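Local coordinates for adenosine deaminase 1 (Arthrobacter aurescens, PDB 3RYS), which probably catalyses the zinc-dependent hydrolytic deamination of adenine to hypoxanthine, a step of purine salvage, at residues A16-H21 with N274-S279; H97-M102 with R316-S321; E219-G224 with V242-C247. All coordinates share one frame; numbering follows the deposited sequence.

Interaction 1 of 3, residues A16-H21 with N274-S279; sequences AELHLH and NVCVNS. With ZN (zinc ion), chain C; ADE (adenine), chain D.
The E17 carboxylate and the N278 amide are the flat groups that pass each other here. Their planes are 31° apart, and the two side chains slide by in opposite directions. The H19 ring is approached obliquely by N278 CB. The H21 ring has the bound adenine over one face, with ADE N7 lying 3.1 Å above the H21 plane and offset toward the rim. Through their NE2 atoms both rings hold the zinc ion: H19 NE2 is 2.3 Å from zinc, and H21 NE2 is also 2.3 Å from it. The adenine amino group is close too, with ADE N6 2.5 Å from the metal. H199 and D280 complete the protein ligands. The other nitrogen of H19, ND1, is hydrogen-bonded to T245, which helps to fix the turn of the ring.

E17 makes a polar link between the segments. Its CG is anti to the backbone N (chi1 -166°) and the chain runs on extended to S279. E17 OE2 accepts two hydrogen bonds from that residue. One comes from S279 N at 2.8 Å, nearly in line with the C-O bond of E17. The other comes from the hydroxyl S279 OG. E17 OE1 bonds to Y86, and a water donates to both E17 OE1 and S279 OG. An alanine in place of E17 would probably leave S279 N, S279 OG and the Y86 hydroxyl without this acceptor, and the turn leading to D280 less firmly held. L18 CD1 packs loosely against C276 SG at 4.3 Å. The first and last strands of the TIM barrel meet here, and the histidine pair after the first strand is the HxH zinc motif of adenosine deaminase-type metallo-dependent hydrolases.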
loop_
_atom_site.group_PDB
_atom_site.type_symbol
_atom_site.label_atom_id
_atom_site.label_comp_id
_atom_site.label_asym_id
_atom_site.label_seq_id
_atom_site.Cartn_x
_atom_site.Cartn_y
_atom_site.Cartn_z
ATOM N N ALA A 16 -8.873 4.998 -6.208
ATOM C CA ALA A 16 -7.493 4.647 -6.502
ATOM C C ALA A 16 -6.849 4.088 -5.235
ATOM O O ALA A 16 -6.966 4.681 -4.168
ATOM C CB ALA A 16 -6.732 5.854 -7.000
ATOM N N GLU A 17 -6.191 2.940 -5.340
ATOM C CA GLU A 17 -5.432 2.422 -4.205
ATOM C C GLU A 17 -3.970 2.877 -4.288
ATOM O O GLU A 17 -3.247 2.523 -5.221
ATOM C CB GLU A 17 -5.542 0.896 -4.101
ATOM C CG GLU A 17 -5.068 0.341 -2.761
ATOM C CD GLU A 17 -5.581 -1.067 -2.475
ATOM O OE1 GLU A 17 -5.885 -1.805 -3.434
ATOM O OE2 GLU A 17 -5.682 -1.433 -1.284
ATOM N N LEU A 18 -3.556 3.678 -3.311
ATOM C CA LEU A 18 -2.233 4.286 -3.315
ATOM C C LEU A 18 -1.281 3.606 -2.336
ATOM O O LEU A 18 -0.064 3.795 -2.400
ATOM C CB LEU A 18 -2.338 5.773 -2.970
ATOM C CG LEU A 18 -3.276 6.622 -3.826
ATOM C CD1 LEU A 18 -3.238 8.074 -3.366
ATOM C CD2 LEU A 18 -2.912 6.508 -5.296
ATOM N N HIS A 19 -1.845 2.823 -1.423
ATOM C CA HIS A 19 -1.066 2.146 -0.394
ATOM C C HIS A 19 -1.347 0.646 -0.453
ATOM O O HIS A 19 -2.352 0.170 0.083
ATOM C CB HIS A 19 -1.427 2.702 0.987
ATOM C CG HIS A 19 -0.576 2.176 2.100
ATOM N ND1 HIS A 19 -0.297 2.911 3.234
ATOM C CD2 HIS A 19 0.059 0.991 2.256
ATOM C CE1 HIS A 19 0.467 2.199 4.042
ATOM N NE2 HIS A 19 0.701 1.032 3.469
ATOM N N LEU A 20 -0.462 -0.093 -1.113
ATOM C CA LEU A 20 -0.654 -1.526 -1.288
ATOM C C LEU A 20 0.632 -2.255 -1.639
ATOM O O LEU A 20 1.303 -1.917 -2.615
ATOM C CB LEU A 20 -1.695 -1.803 -2.366
ATOM C CG LEU A 20 -1.795 -3.295 -2.672
ATOM C CD1 LEU A 20 -3.237 -3.749 -2.588
ATOM C CD2 LEU A 20 -1.161 -3.656 -4.019
ATOM N N HIS A 21 0.958 -3.268 -0.842
ATOM C CA HIS A 21 2.142 -4.082 -1.069
ATOM C C HIS A 21 1.778 -5.334 -1.855
ATOM O O HIS A 21 0.931 -6.117 -1.432
ATOM C CB HIS A 21 2.766 -4.465 0.264
ATOM C CG HIS A 21 3.033 -3.296 1.154
ATOM N ND1 HIS A 21 4.276 -2.710 1.260
ATOM C CD2 HIS A 21 2.217 -2.598 1.977
ATOM C CE1 HIS A 21 4.214 -1.705 2.114
ATOM N NE2 HIS A 21 2.976 -1.614 2.561
ATOM N N ASN A 274 -6.202 15.173 4.480
ATOM C CA ASN A 274 -6.413 14.625 3.143
ATOM C C ASN A 274 -6.234 13.105 3.097
ATOM O O ASN A 274 -5.295 12.595 2.483
ATOM C CB ASN A 274 -5.466 15.299 2.155
ATOM C CG ASN A 274 -5.678 14.829 0.738
ATOM O OD1 ASN A 274 -6.770 14.390 0.376
ATOM N ND2 ASN A 274 -4.632 14.916 -0.077
ATOM N N VAL A 275 -7.140 12.386 3.750
ATOM C CA VAL A 275 -6.998 10.944 3.916
ATOM C C VAL A 275 -7.724 10.138 2.848
ATOM O O VAL A 275 -8.706 10.596 2.257
ATOM C CB VAL A 275 -7.522 10.488 5.289
ATOM C CG1 VAL A 275 -6.564 10.909 6.400
ATOM C CG2 VAL A 275 -8.923 11.036 5.527
ATOM N N CYS A 276 -7.230 8.928 2.610
ATOM C CA CYS A 276 -7.900 7.979 1.735
ATOM C C CYS A 276 -7.795 6.569 2.309
ATOM O O CYS A 276 -7.002 6.317 3.218
ATOM C CB CYS A 276 -7.328 8.034 0.316
ATOM S SG CYS A 276 -5.593 7.541 0.166
ATOM N N VAL A 277 -8.603 5.660 1.773
ATOM C CA VAL A 277 -8.724 4.303 2.294
ATOM C C VAL A 277 -7.947 3.303 1.441
ATOM O O VAL A 277 -8.071 3.292 0.216
ATOM C CB VAL A 277 -10.206 3.880 2.361
ATOM C CG1 VAL A 277 -10.342 2.449 2.840
ATOM C CG2 VAL A 277 -10.978 4.825 3.269
ATOM N N ASN A 278 -7.150 2.467 2.100
ATOM C CA ASN A 278 -6.301 1.492 1.422
ATOM C C ASN A 278 -6.311 0.148 2.151
ATOM O O ASN A 278 -6.583 0.091 3.352
ATOM C CB ASN A 278 -4.867 2.018 1.322
ATOM C CG ASN A 278 -4.792 3.398 0.685
ATOM O OD1 ASN A 278 -5.063 4.414 1.329
ATOM N ND2 ASN A 278 -4.410 3.435 -0.585
ATOM N N SER A 279 -6.017 -0.934 1.436
ATOM C CA SER A 279 -6.060 -2.261 2.054
ATOM C C SER A 279 -4.679 -2.733 2.515
ATOM O O SER A 279 -4.571 -3.677 3.305
ATOM C CB SER A 279 -6.730 -3.291 1.132
ATOM O OG SER A 279 -5.975 -3.519 -0.042
HETATM ZN ZN ZN C . 2.012 -0.602 4.437
HETATM N N9 ADE D . 5.537 -3.901 4.957
HETATM C C8 ADE D . 4.390 -4.314 4.333
HETATM N N7 ADE D . 3.294 -3.738 4.780
HETATM C C5 ADE D . 3.760 -2.887 5.772
HETATM C C6 ADE D . 3.100 -1.989 6.639
HETATM N N6 ADE D . 1.774 -1.808 6.630
HETATM N N1 ADE D . 3.858 -1.289 7.513
HETATM C C2 ADE D . 5.185 -1.480 7.516
HETATM N N3 ADE D . 5.921 -2.292 6.752
HETATM C C4 ADE D . 5.140 -2.974 5.895
HETATM O O HOH W 1 -7.896 -3.654 -2.611
#

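Interaction 2 of 3, residues H97-M102 with R316-S321; sequences HAEIMM and RSSFAS
A320 CB sits over one face of the H97 imidazole in a CH-pi contact. The methyl carbon A320 CB is 3.8 Å from the centroid of the H97 ring, 26° off its normal. It is offset toward the rim, where H97 NE2 is the nearest ring atom at 3.5 Å from A320 CB. H97 CG is anti to the backbone N (chi1 -179°), beside the carbonyl carbon. S318 CB approaches the same ring obliquely, with H97 ND1 3.9 Å from S318 CB. The S318 hydroxyl turns back to its own helix end and bonds to I315 O.

E99, two residues along strand 97-102, makes the polar half of the contact. Its extended chain brings OE2 to the backbone of the loop after helix 304-317, where F319 N donates a hydrogen bond to E99 OE2. The exact place of that oxygen is doubtful. The other oxygen lies by the phenyl ring, with E99 OE1 3.3 Å from F319 CD2. The E99 and F319 side chains cross at about a right angle, and their flat groups are 25° apart. R220 forms a salt bridge with E99 OE1 and a cation-pi contact with F319. The negative charge of the buried E99 carboxylate is thus probably stabilised by the R220 guanidinium and, if OE2 is rightly placed, by the F319 N-H.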
loop_
_atom_site.group_PDB
_atom_site.type_symbol
_atom_site.label_atom_id
_atom_site.label_comp_id
_atom_site.label_asym_id
_atom_site.label_seq_id
_atom_site.Cartn_x
_atom_site.Cartn_y
_atom_site.Cartn_z
ATOM N N HIS A 97 -7.420 2.736 -10.352
ATOM C CA HIS A 97 -6.012 3.072 -10.466
ATOM C C HIS A 97 -5.293 2.524 -9.240
ATOM O O HIS A 97 -5.761 2.682 -8.107
ATOM C CB HIS A 97 -5.843 4.588 -10.550
ATOM C CG HIS A 97 -4.422 5.035 -10.691
ATOM N ND1 HIS A 97 -3.652 5.420 -9.613
ATOM C CD2 HIS A 97 -3.636 5.177 -11.784
ATOM C CE1 HIS A 97 -2.451 5.772 -10.037
ATOM N NE2 HIS A 97 -2.415 5.633 -11.350
ATOM N N ALA A 98 -4.157 1.876 -9.469
ATOM C CA ALA A 98 -3.425 1.234 -8.390
ATOM C C ALA A 98 -1.954 1.615 -8.429
ATOM O O ALA A 98 -1.279 1.405 -9.437
ATOM C CB ALA A 98 -3.588 -0.273 -8.472
ATOM N N GLU A 99 -1.464 2.191 -7.337
ATOM C CA GLU A 99 -0.042 2.492 -7.226
ATOM C C GLU A 99 0.601 1.507 -6.258
ATOM O O GLU A 99 0.394 1.570 -5.046
ATOM C CB GLU A 99 0.187 3.955 -6.841
ATOM C CG GLU A 99 -0.170 4.904 -7.982
ATOM C CD GLU A 99 -0.015 6.373 -7.636
ATOM O OE1 GLU A 99 0.804 6.702 -6.753
ATOM O OE2 GLU A 99 -0.711 7.196 -8.267
ATOM N N ILE A 100 1.377 0.589 -6.820
ATOM C CA ILE A 100 1.735 -0.649 -6.141
ATOM C C ILE A 100 3.163 -0.675 -5.618
ATOM O O ILE A 100 4.116 -0.403 -6.348
ATOM C CB ILE A 100 1.521 -1.838 -7.091
ATOM C CG1 ILE A 100 0.059 -1.880 -7.542
ATOM C CG2 ILE A 100 1.923 -3.142 -6.424
ATOM C CD1 ILE A 100 -0.164 -2.624 -8.841
ATOM N N MET A 101 3.304 -1.014 -4.344
ATOM C CA MET A 101 4.623 -1.154 -3.740
ATOM C C MET A 101 5.185 -2.564 -3.876
ATOM O O MET A 101 4.456 -3.549 -4.023
ATOM C CB MET A 101 4.606 -0.734 -2.268
ATOM C CG MET A 101 5.048 0.697 -2.035
ATOM S SD MET A 101 4.933 1.175 -0.300
ATOM C CE MET A 101 3.182 1.506 -0.158
ATOM N N MET A 102 6.504 -2.640 -3.810
ATOM C CA MET A 102 7.213 -3.886 -3.960
ATOM C C MET A 102 8.501 -3.741 -3.165
ATOM O O MET A 102 9.103 -2.667 -3.155
ATOM C CB MET A 102 7.499 -4.115 -5.437
ATOM C CG MET A 102 8.620 -5.077 -5.743
ATOM S SD MET A 102 8.992 -4.992 -7.505
ATOM C CE MET A 102 10.294 -6.213 -7.611
ATOM N N ARG A 316 -7.246 12.435 -6.344
ATOM C CA ARG A 316 -6.504 13.691 -6.347
ATOM C C ARG A 316 -5.085 13.484 -5.842
ATOM O O ARG A 316 -4.172 14.218 -6.218
ATOM C CB ARG A 316 -7.186 14.732 -5.462
ATOM C CG ARG A 316 -8.565 15.135 -5.902
ATOM C CD ARG A 316 -9.021 16.371 -5.135
ATOM N NE ARG A 316 -10.466 16.555 -5.226
ATOM C CZ ARG A 316 -11.332 16.107 -4.323
ATOM N NH1 ARG A 316 -10.898 15.456 -3.251
ATOM N NH2 ARG A 316 -12.632 16.313 -4.489
ATOM N N SER A 317 -4.907 12.489 -4.980
ATOM C CA SER A 317 -3.617 12.244 -4.347
ATOM C C SER A 317 -2.712 11.348 -5.192
ATOM O O SER A 317 -1.494 11.352 -5.027
ATOM C CB SER A 317 -3.813 11.643 -2.952
ATOM O OG SER A 317 -4.608 12.488 -2.137
ATOM N N SER A 318 -3.307 10.581 -6.099
ATOM C CA SER A 318 -2.526 9.686 -6.950
ATOM C C SER A 318 -1.521 10.454 -7.812
ATOM O O SER A 318 -1.612 11.676 -7.956
ATOM C CB SER A 318 -3.442 8.827 -7.830
ATOM O OG SER A 318 -4.115 9.615 -8.795
ATOM N N PHE A 319 -0.559 9.725 -8.366
ATOM C CA PHE A 319 0.420 10.300 -9.279
ATOM C C PHE A 319 0.019 10.003 -10.719
ATOM O O PHE A 319 0.859 9.940 -11.614
ATOM C CB PHE A 319 1.822 9.755 -8.996
ATOM C CG PHE A 319 2.325 10.057 -7.614
ATOM C CD1 PHE A 319 2.076 11.286 -7.022
ATOM C CD2 PHE A 319 3.064 9.121 -6.907
ATOM C CE1 PHE A 319 2.542 11.567 -5.745
ATOM C CE2 PHE A 319 3.536 9.403 -5.632
ATOM C CZ PHE A 319 3.272 10.625 -5.056
ATOM N N ALA A 320 -1.278 9.811 -10.932
ATOM C CA ALA A 320 -1.809 9.594 -12.268
ATOM C C ALA A 320 -1.909 10.923 -13.014
ATOM O O ALA A 320 -1.812 11.996 -12.408
ATOM C CB ALA A 320 -3.166 8.919 -12.192
ATOM N N SER A 321 -2.095 10.847 -14.329
ATOM C CA SER A 321 -2.234 12.040 -15.155
ATOM C C SER A 321 -3.491 12.820 -14.778
ATOM O O SER A 321 -4.490 12.240 -14.354
ATOM C CB SER A 321 -2.309 11.654 -16.628
ATOM O OG SER A 321 -3.547 11.028 -16.923
#

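Interaction 3 of 3, residues E219-G224 with V242-C247; sequences ERIDHG and VPLTVC. With ADE (adenine), chain D.
T245 OG1 is held by two groups, D222 OD1 and H19 ND1. It donates to D222 OD1 at 2.6 Å, using the anti lone pair of that oxygen. The D222 and T245 side chains lie side by side and point the same way. The segments are neighbouring parallel strands of the TIM barrel, joined through helix 231-240 as a beta-alpha-beta crossover.

Three backbone bonds set the register. I221 N donates to P243 O at 2.9 Å. T245 N donates to I221 O, also at 2.9 Å. H223 N donates to T245 O from above the carbonyl plane, 56° out of it. I221 and L244 share the sheet face that bears no D222 or T245; there I221 CB meets L244 CD1 at 3.8 Å. Nearer the N-terminal ends of the segments, R220 CB packs on P243 CB, while the R220 guanidinium runs on to E99.

The chain turns a corner at D222, and H223 swings into the adenine pocket. H223 NE2 is 3.0 Å from ADE N6, which lies at the ring edge near its plane. C247 SG meets the H223 ring obliquely, 4.3 Å from the centroid. At another point of the ring edge, a water in the ring plane is hydrogen-bonded to H223 ND1 at 2.7 Å and accepts from C247 N.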
loop_
_atom_site.group_PDB
_atom_site.type_symbol
_atom_site.label_atom_id
_atom_site.label_comp_id
_atom_site.label_asym_id
_atom_site.label_seq_id
_atom_site.Cartn_x
_atom_site.Cartn_y
_atom_site.Cartn_z
ATOM N N GLU A 219 5.996 12.851 -0.823
ATOM C CA GLU A 219 4.845 13.516 -1.419
ATOM C C GLU A 219 3.529 13.041 -0.824
ATOM O O GLU A 219 2.492 13.680 -1.003
ATOM C CB GLU A 219 4.851 13.307 -2.923
ATOM C CG GLU A 219 6.239 13.367 -3.493
ATOM C CD GLU A 219 6.231 13.681 -4.957
ATOM O OE1 GLU A 219 6.784 12.873 -5.732
ATOM O OE2 GLU A 219 5.659 14.727 -5.330
ATOM N N ARG A 220 3.570 11.911 -0.131
ATOM C CA ARG A 220 2.442 11.505 0.701
ATOM C C ARG A 220 2.863 10.557 1.819
ATOM O O ARG A 220 3.826 9.808 1.681
ATOM C CB ARG A 220 1.272 10.944 -0.126
ATOM C CG ARG A 220 1.635 9.960 -1.222
ATOM C CD ARG A 220 0.375 9.423 -1.914
ATOM N NE ARG A 220 0.612 8.109 -2.500
ATOM C CZ ARG A 220 0.638 7.858 -3.804
ATOM N NH1 ARG A 220 0.410 8.822 -4.680
ATOM N NH2 ARG A 220 0.871 6.629 -4.233
ATOM N N ILE A 221 2.149 10.626 2.938
ATOM C CA ILE A 221 2.473 9.829 4.110
ATOM C C ILE A 221 1.655 8.546 4.122
ATOM O O ILE A 221 0.443 8.560 3.883
ATOM C CB ILE A 221 2.210 10.609 5.414
ATOM C CG1 ILE A 221 3.187 11.781 5.550
ATOM C CG2 ILE A 221 2.316 9.689 6.618
ATOM C CD1 ILE A 221 4.602 11.363 5.863
ATOM N N ASP A 222 2.321 7.433 4.399
ATOM C CA ASP A 222 1.646 6.147 4.436
ATOM C C ASP A 222 1.288 5.764 5.871
ATOM O O ASP A 222 2.149 5.719 6.751
ATOM C CB ASP A 222 2.501 5.090 3.737
ATOM C CG ASP A 222 2.709 5.405 2.260
ATOM O OD1 ASP A 222 1.711 5.687 1.561
ATOM O OD2 ASP A 222 3.869 5.377 1.798
ATOM N N HIS A 223 -0.001 5.504 6.086
ATOM C CA HIS A 223 -0.584 5.355 7.420
ATOM C C HIS A 223 -0.813 6.729 8.070
ATOM O O HIS A 223 -1.859 7.347 7.873
ATOM C CB HIS A 223 0.261 4.440 8.317
ATOM C CG HIS A 223 0.220 2.998 7.916
ATOM N ND1 HIS A 223 -0.940 2.253 7.931
ATOM C CD2 HIS A 223 1.198 2.158 7.497
ATOM C CE1 HIS A 223 -0.678 1.022 7.527
ATOM N NE2 HIS A 223 0.612 0.936 7.263
ATOM N N GLY A 224 0.162 7.198 8.841
ATOM C CA GLY A 224 0.109 8.532 9.414
ATOM C C GLY A 224 -0.872 8.732 10.558
ATOM O O GLY A 224 -1.081 9.858 11.002
ATOM N N VAL A 242 -1.336 17.290 2.743
ATOM C CA VAL A 242 -0.503 16.114 2.544
ATOM C C VAL A 242 -1.390 14.876 2.523
ATOM O O VAL A 242 -2.098 14.604 3.488
ATOM C CB VAL A 242 0.540 15.964 3.672
ATOM C CG1 VAL A 242 1.477 14.805 3.387
ATOM C CG2 VAL A 242 1.326 17.259 3.855
ATOM N N PRO A 243 -1.373 14.131 1.412
ATOM C CA PRO A 243 -2.170 12.902 1.344
ATOM C C PRO A 243 -1.741 11.914 2.418
ATOM O O PRO A 243 -0.541 11.685 2.590
ATOM C CB PRO A 243 -1.840 12.340 -0.044
ATOM C CG PRO A 243 -1.353 13.514 -0.832
ATOM C CD PRO A 243 -0.650 14.398 0.157
ATOM N N LEU A 244 -2.716 11.359 3.137
ATOM C CA LEU A 244 -2.470 10.318 4.129
ATOM C C LEU A 244 -3.132 9.004 3.703
ATOM O O LEU A 244 -4.361 8.905 3.642
ATOM C CB LEU A 244 -2.977 10.746 5.512
ATOM C CG LEU A 244 -1.937 11.265 6.516
ATOM C CD1 LEU A 244 -1.086 12.386 5.933
ATOM C CD2 LEU A 244 -2.598 11.712 7.812
ATOM N N THR A 245 -2.320 7.997 3.403
ATOM C CA THR A 245 -2.865 6.725 2.950
ATOM C C THR A 245 -3.236 5.797 4.118
ATOM O O THR A 245 -2.481 4.893 4.489
ATOM C CB THR A 245 -1.934 6.039 1.920
ATOM O OG1 THR A 245 -0.681 5.707 2.527
ATOM C CG2 THR A 245 -1.679 6.973 0.743
ATOM N N VAL A 246 -4.414 6.035 4.691
ATOM C CA VAL A 246 -4.900 5.252 5.824
ATOM C C VAL A 246 -5.299 3.829 5.437
ATOM O O VAL A 246 -5.868 3.597 4.371
ATOM C CB VAL A 246 -6.105 5.931 6.504
ATOM C CG1 VAL A 246 -6.510 5.159 7.759
ATOM C CG2 VAL A 246 -5.781 7.383 6.838
ATOM N N CYS A 247 -5.002 2.880 6.320
ATOM C CA CYS A 247 -5.346 1.477 6.101
ATOM C C CYS A 247 -6.072 0.930 7.325
ATOM O O CYS A 247 -5.442 0.399 8.239
ATOM C CB CYS A 247 -4.086 0.653 5.821
ATOM S SG CYS A 247 -2.964 1.397 4.608
HETATM N N9 ADE D . 5.537 -3.901 4.957
HETATM C C8 ADE D . 4.390 -4.314 4.333
HETATM N N7 ADE D . 3.294 -3.738 4.780
HETATM C C5 ADE D . 3.760 -2.887 5.772
HETATM C C6 ADE D . 3.100 -1.989 6.639
HETATM N N6 ADE D . 1.774 -1.808 6.630
HETATM N N1 ADE D . 3.858 -1.289 7.513
HETATM C C2 ADE D . 5.185 -1.480 7.516
HETATM N N3 ADE D . 5.921 -2.292 6.752
HETATM C C4 ADE D . 5.140 -2.974 5.895
HETATM O O HOH W 2 -3.166 3.709 8.520
#

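How the interactions relate
The three contacts touch one another and join neighbouring parts of the barrel. Interactions 1 and 2 have centres about 9 Å apart and lie on neighbouring strands, 15-17 and 95-102, with E17 O 2.8 Å from E99 N and L20 O 2.8 Å from M101 N. Interactions 1 and 3 are about 8 Å apart by centres. N274 O lies 2.9 Å from L244 N. The 2.9 Å between H19 ND1 and T245 OG1 makes T245 a second-shell partner of the zinc ion. Both of these contacts touch the adenine. Interaction 2 lies farther from the metal, the E99 side chain being about 12 Å from the zinc. R220 joins it to interaction 3, about 12 Å away between centres.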